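Thioesterase superfamily protein (Sulfolobus solfataricus, PDB 2GF6) is a putative thioesterase of the 4-hydroxybenzoyl-CoA thioesterase family that binds coenzyme A and probably hydrolyses acyl-CoA thioesters. Local coordinates at the interface of chains A and B and the interface of chains B and C. Coordinates in Å, arbitrary orientation; residue numbers count along the deposited sequence, not the author numbering. Chains: chain A/B/C, Conserved hypothetical protein.

Contact 1: the interface of chains A and B. Residues chain A 21, 23; chain B 50-51, 57-59, 119.
The amide nitrogen NE2 of A:Gln21 donates a hydrogen bond to the main-chain oxygen O of B:Phe58, 2.9 Å away, showing how a loop side chain can pin itself to the backbone of a neighbouring subunit. At 171° the bond is nearly straight, and the acceptor lies in the plane of the glutamine amide. Seen from the acceptor, the N-H comes from above the carbonyl plane, 47° out of it, rather than along a lone pair. An extended chain beyond CG carries the amide to this oxygen. On the way, CB and CG pass over the six-membered rim of the B:Trp57 indole, with CB 3.4 Å from CZ3 of that ring. Amide and indole planes differ by 21°, so the two flat groups run almost parallel. B:Ile51 comes from the same face of the indole, its CG1 3.9 Å from CG of A:Gln21, and confines the chain. A leucine in place of A:Gln21 would probably leave the B:Phe58 carbonyl without this cross-subunit donor and the loop less firmly anchored. Beside this grip, CG2 of A:Ile23 meets CH2 of B:Trp119 at 4.0 Å, two residues that line coenzyme A pockets. The B:Trp119 ring abuts CZ3 of B:Trp57 at its edge. The patch sets the chain A loop between 3-10 helix 15-17 and helix 26-45 of a hotdog-fold subunit against the start of chain B strand 56-67, with strand 51-53 and B:Trp119 beside it.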
loop_
_atom_site.group_PDB
_atom_site.type_symbol
_atom_site.label_atom_id
_atom_site.label_comp_id
_atom_site.label_asym_id
_atom_site.label_seq_id
_atom_site.Cartn_x
_atom_site.Cartn_y
_atom_site.Cartn_z
ATOM N N GLN A 21 -13.375 5.510 -3.723
ATOM C CA GLN A 21 -14.432 5.116 -4.658
ATOM C C GLN A 21 -15.233 3.860 -4.206
ATOM O O GLN A 21 -16.083 3.391 -4.940
ATOM C CB GLN A 21 -13.857 4.957 -6.075
ATOM C CG GLN A 21 -13.257 6.271 -6.667
ATOM C CD GLN A 21 -12.771 6.158 -8.128
ATOM O OE1 GLN A 21 -12.024 5.260 -8.470
ATOM N NE2 GLN A 21 -13.160 7.107 -8.966
ATOM N N ILE A 23 -14.484 0.720 -3.867
ATOM C CA ILE A 23 -14.223 -0.479 -4.644
ATOM C C ILE A 23 -12.779 -0.807 -4.467
ATOM O O ILE A 23 -11.979 0.074 -4.039
ATOM C CB ILE A 23 -14.481 -0.259 -6.161
ATOM C CG1 ILE A 23 -13.595 0.876 -6.729
ATOM C CG2 ILE A 23 -15.942 0.066 -6.391
ATOM C CD1 ILE A 23 -13.752 1.052 -8.244
ATOM N N PRO B 50 -9.548 11.282 -9.335
ATOM C CA PRO B 50 -10.507 10.732 -10.311
ATOM C C PRO B 50 -11.978 10.915 -9.911
ATOM O O PRO B 50 -12.876 10.505 -10.638
ATOM C CB PRO B 50 -10.154 9.258 -10.316
ATOM C CG PRO B 50 -9.736 8.975 -8.885
ATOM C CD PRO B 50 -9.230 10.288 -8.292
ATOM N N ILE B 51 -12.209 11.522 -8.755
ATOM C CA ILE B 51 -13.545 11.844 -8.315
ATOM C C ILE B 51 -13.685 13.292 -8.669
ATOM O O ILE B 51 -12.973 14.146 -8.108
ATOM C CB ILE B 51 -13.733 11.641 -6.801
ATOM C CG1 ILE B 51 -13.679 10.144 -6.438
ATOM C CG2 ILE B 51 -15.035 12.213 -6.344
ATOM C CD1 ILE B 51 -13.828 9.876 -4.950
ATOM N N TRP B 57 -17.332 10.282 -11.783
ATOM C CA TRP B 57 -16.066 9.720 -11.401
ATOM C C TRP B 57 -15.394 9.115 -12.610
ATOM O O TRP B 57 -16.059 8.762 -13.579
ATOM C CB TRP B 57 -16.303 8.572 -10.431
ATOM C CG TRP B 57 -16.793 8.948 -9.060
ATOM C CD1 TRP B 57 -17.258 10.170 -8.624
ATOM C CD2 TRP B 57 -16.967 8.047 -7.982
ATOM N NE1 TRP B 57 -17.669 10.074 -7.325
ATOM C CE2 TRP B 57 -17.486 8.775 -6.907
ATOM C CE3 TRP B 57 -16.727 6.674 -7.822
ATOM C CZ2 TRP B 57 -17.748 8.187 -5.677
ATOM C CZ3 TRP B 57 -16.981 6.098 -6.610
ATOM C CH2 TRP B 57 -17.499 6.851 -5.550
ATOM N N PHE B 58 -14.083 8.933 -12.504
ATOM C CA PHE B 58 -13.304 8.115 -13.428
ATOM C C PHE B 58 -12.822 6.793 -12.767
ATOM O O PHE B 58 -12.229 6.805 -11.705
ATOM C CB PHE B 58 -12.118 8.941 -13.959
ATOM C CG PHE B 58 -12.417 9.702 -15.221
ATOM C CD1 PHE B 58 -12.236 9.097 -16.456
ATOM C CD2 PHE B 58 -12.882 11.007 -15.190
ATOM C CE2 PHE B 58 -13.155 11.677 -16.383
ATOM C CZ PHE B 58 -13.623 12.956 -16.348
ATOM N N VAL B 59 -13.118 5.656 -13.382
ATOM C CA VAL B 59 -12.609 4.364 -12.902
ATOM C C VAL B 59 -11.810 3.676 -14.002
ATOM O O VAL B 59 -12.046 3.941 -15.200
ATOM C CB VAL B 59 -13.759 3.434 -12.377
ATOM C CG1 VAL B 59 -14.582 4.137 -11.289
ATOM C CG2 VAL B 59 -14.667 2.964 -13.496
ATOM N N TRP B 119 -23.836 3.747 -11.060
ATOM C CA TRP B 119 -22.716 2.979 -11.468
ATOM C C TRP B 119 -22.827 2.465 -12.925
ATOM O O TRP B 119 -22.668 1.259 -13.209
ATOM C CB TRP B 119 -22.447 1.847 -10.466
ATOM C CG TRP B 119 -21.044 1.441 -10.584
ATOM C CD1 TRP B 119 -20.544 0.501 -11.404
ATOM C CD2 TRP B 119 -19.919 2.035 -9.915
ATOM N NE1 TRP B 119 -19.177 0.465 -11.302
ATOM C CE2 TRP B 119 -18.774 1.395 -10.389
ATOM C CE3 TRP B 119 -19.779 3.051 -8.969
ATOM C CZ2 TRP B 119 -17.501 1.730 -9.949
ATOM C CZ3 TRP B 119 -18.520 3.380 -8.529
ATOM C CH2 TRP B 119 -17.397 2.723 -9.017
#

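Contact 2: the interface of chains B and C. Residues chain B 18-21; chain C 15, 18.
C:Ile15 lies across the carboxylate of B:Asp19, an apolar branch against an acidic group. Its CG1 methylene comes 3.4 Å from OD2, while CD1 stands 3.9 Å from CG of the same aspartate. Placing CG1 opposite the backbone N (chi1 -175°) turns this branch towards chain B, and the two side chains meet at a slant. This is the denser half of the patch. The other carboxylate oxygen, OD1, is held within its own chain: the backbone N of B:Gln21 donates to it over 3.0 Å, from above the carboxylate plane, which should restrict its rotation. C:Thr18 makes the polar link. Its hydroxyl OG1 donates to the carbonyl O of C:Ile15 at 2.6 Å, and this bond probably orients it to accept from the backbone N of B:Ala20, 3.1 Å from OG1. The latter bond is weak, bent to 133° at the hydrogen. Alongside, the methyl CB of B:Ala20 rests 3.8 Å from CB of C:Thr18. Towards B:Gln21 the contact thins: CG of that residue approaches CD1 of C:Ile15 only to 4.1 Å, and little of its surface is hidden. B:Asp19 occupies the position of the catalytic aspartate in this thioesterase family. Packing from chain C may therefore steady the loop that carries it, while joining subunits B and C in the tetramer of the deposited assembly, whose biological relevance the structure alone does not establish.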
loop_
_atom_site.group_PDB
_atom_site.type_symbol
_atom_site.label_atom_id
_atom_site.label_comp_id
_atom_site.label_asym_id
_atom_site.label_seq_id
_atom_site.Cartn_x
_atom_site.Cartn_y
_atom_site.Cartn_z
ATOM N N THR B 18 9.260 0.407 -2.624
ATOM C CA THR B 18 10.036 -0.809 -2.786
ATOM C C THR B 18 9.523 -1.976 -1.950
ATOM O O THR B 18 8.893 -1.788 -0.915
ATOM C CB THR B 18 11.513 -0.579 -2.427
ATOM O OG1 THR B 18 11.666 -0.311 -1.008
ATOM C CG2 THR B 18 12.050 0.568 -3.258
ATOM N N ASP B 19 9.817 -3.180 -2.421
ATOM C CA ASP B 19 9.624 -4.372 -1.647
ATOM C C ASP B 19 10.987 -4.982 -1.475
ATOM O O ASP B 19 11.995 -4.342 -1.796
ATOM C CB ASP B 19 8.585 -5.337 -2.283
ATOM C CG ASP B 19 8.998 -5.868 -3.635
ATOM O OD1 ASP B 19 10.231 -5.908 -3.947
ATOM O OD2 ASP B 19 8.063 -6.263 -4.379
ATOM N N ALA B 20 11.035 -6.206 -0.953
ATOM C CA ALA B 20 12.324 -6.855 -0.543
ATOM C C ALA B 20 13.202 -7.300 -1.680
ATOM O O ALA B 20 14.391 -7.659 -1.474
ATOM C CB ALA B 20 12.057 -8.017 0.343
ATOM N N GLN B 21 12.668 -7.234 -2.890
ATOM C CA GLN B 21 13.517 -7.384 -4.072
ATOM C C GLN B 21 14.277 -6.070 -4.426
ATOM O O GLN B 21 15.020 -6.004 -5.402
ATOM C CB GLN B 21 12.686 -7.913 -5.249
ATOM C CG GLN B 21 12.134 -9.334 -5.056
ATOM C CD GLN B 21 11.457 -9.872 -6.305
ATOM O OE1 GLN B 21 10.735 -9.143 -6.977
ATOM N NE2 GLN B 21 11.685 -11.154 -6.617
ATOM N N ILE C 15 5.378 -10.780 -0.130
ATOM C CA ILE C 15 6.333 -9.857 -0.776
ATOM C C ILE C 15 5.902 -8.418 -0.527
ATOM O O ILE C 15 6.714 -7.539 -0.256
ATOM C CB ILE C 15 6.514 -10.183 -2.299
ATOM C CG1 ILE C 15 7.592 -9.300 -2.936
ATOM C CG2 ILE C 15 5.231 -10.079 -3.060
ATOM C CD1 ILE C 15 8.975 -9.538 -2.389
ATOM N N THR C 18 6.729 -6.369 2.636
ATOM C CA THR C 18 8.112 -5.959 2.799
ATOM C C THR C 18 8.489 -4.741 1.963
ATOM O O THR C 18 7.891 -4.471 0.927
ATOM C CB THR C 18 9.077 -7.100 2.442
ATOM O OG1 THR C 18 9.020 -7.403 1.023
ATOM C CG2 THR C 18 8.731 -8.318 3.273
#

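The C-alpha centres of contact 1 and contact 2 lie about 29 Å apart, yet both draw on the loop that follows 3-10 helix 15-17. Gln21 appears in each: in contact 1 its amide reaches into a partner subunit, whereas in contact 2 it lies at the margin. Since every copy is the same protein and both interfaces are two-fold symmetric, one loop can serve two different neighbours at once. Chain B enters contact 1 through strand 56-67 together with B:Ile51 and B:Trp119, and contact 2 through this loop. Together they plausibly couple the surroundings of the coenzyme A site to tetramer assembly, if that tetramer persists in solution.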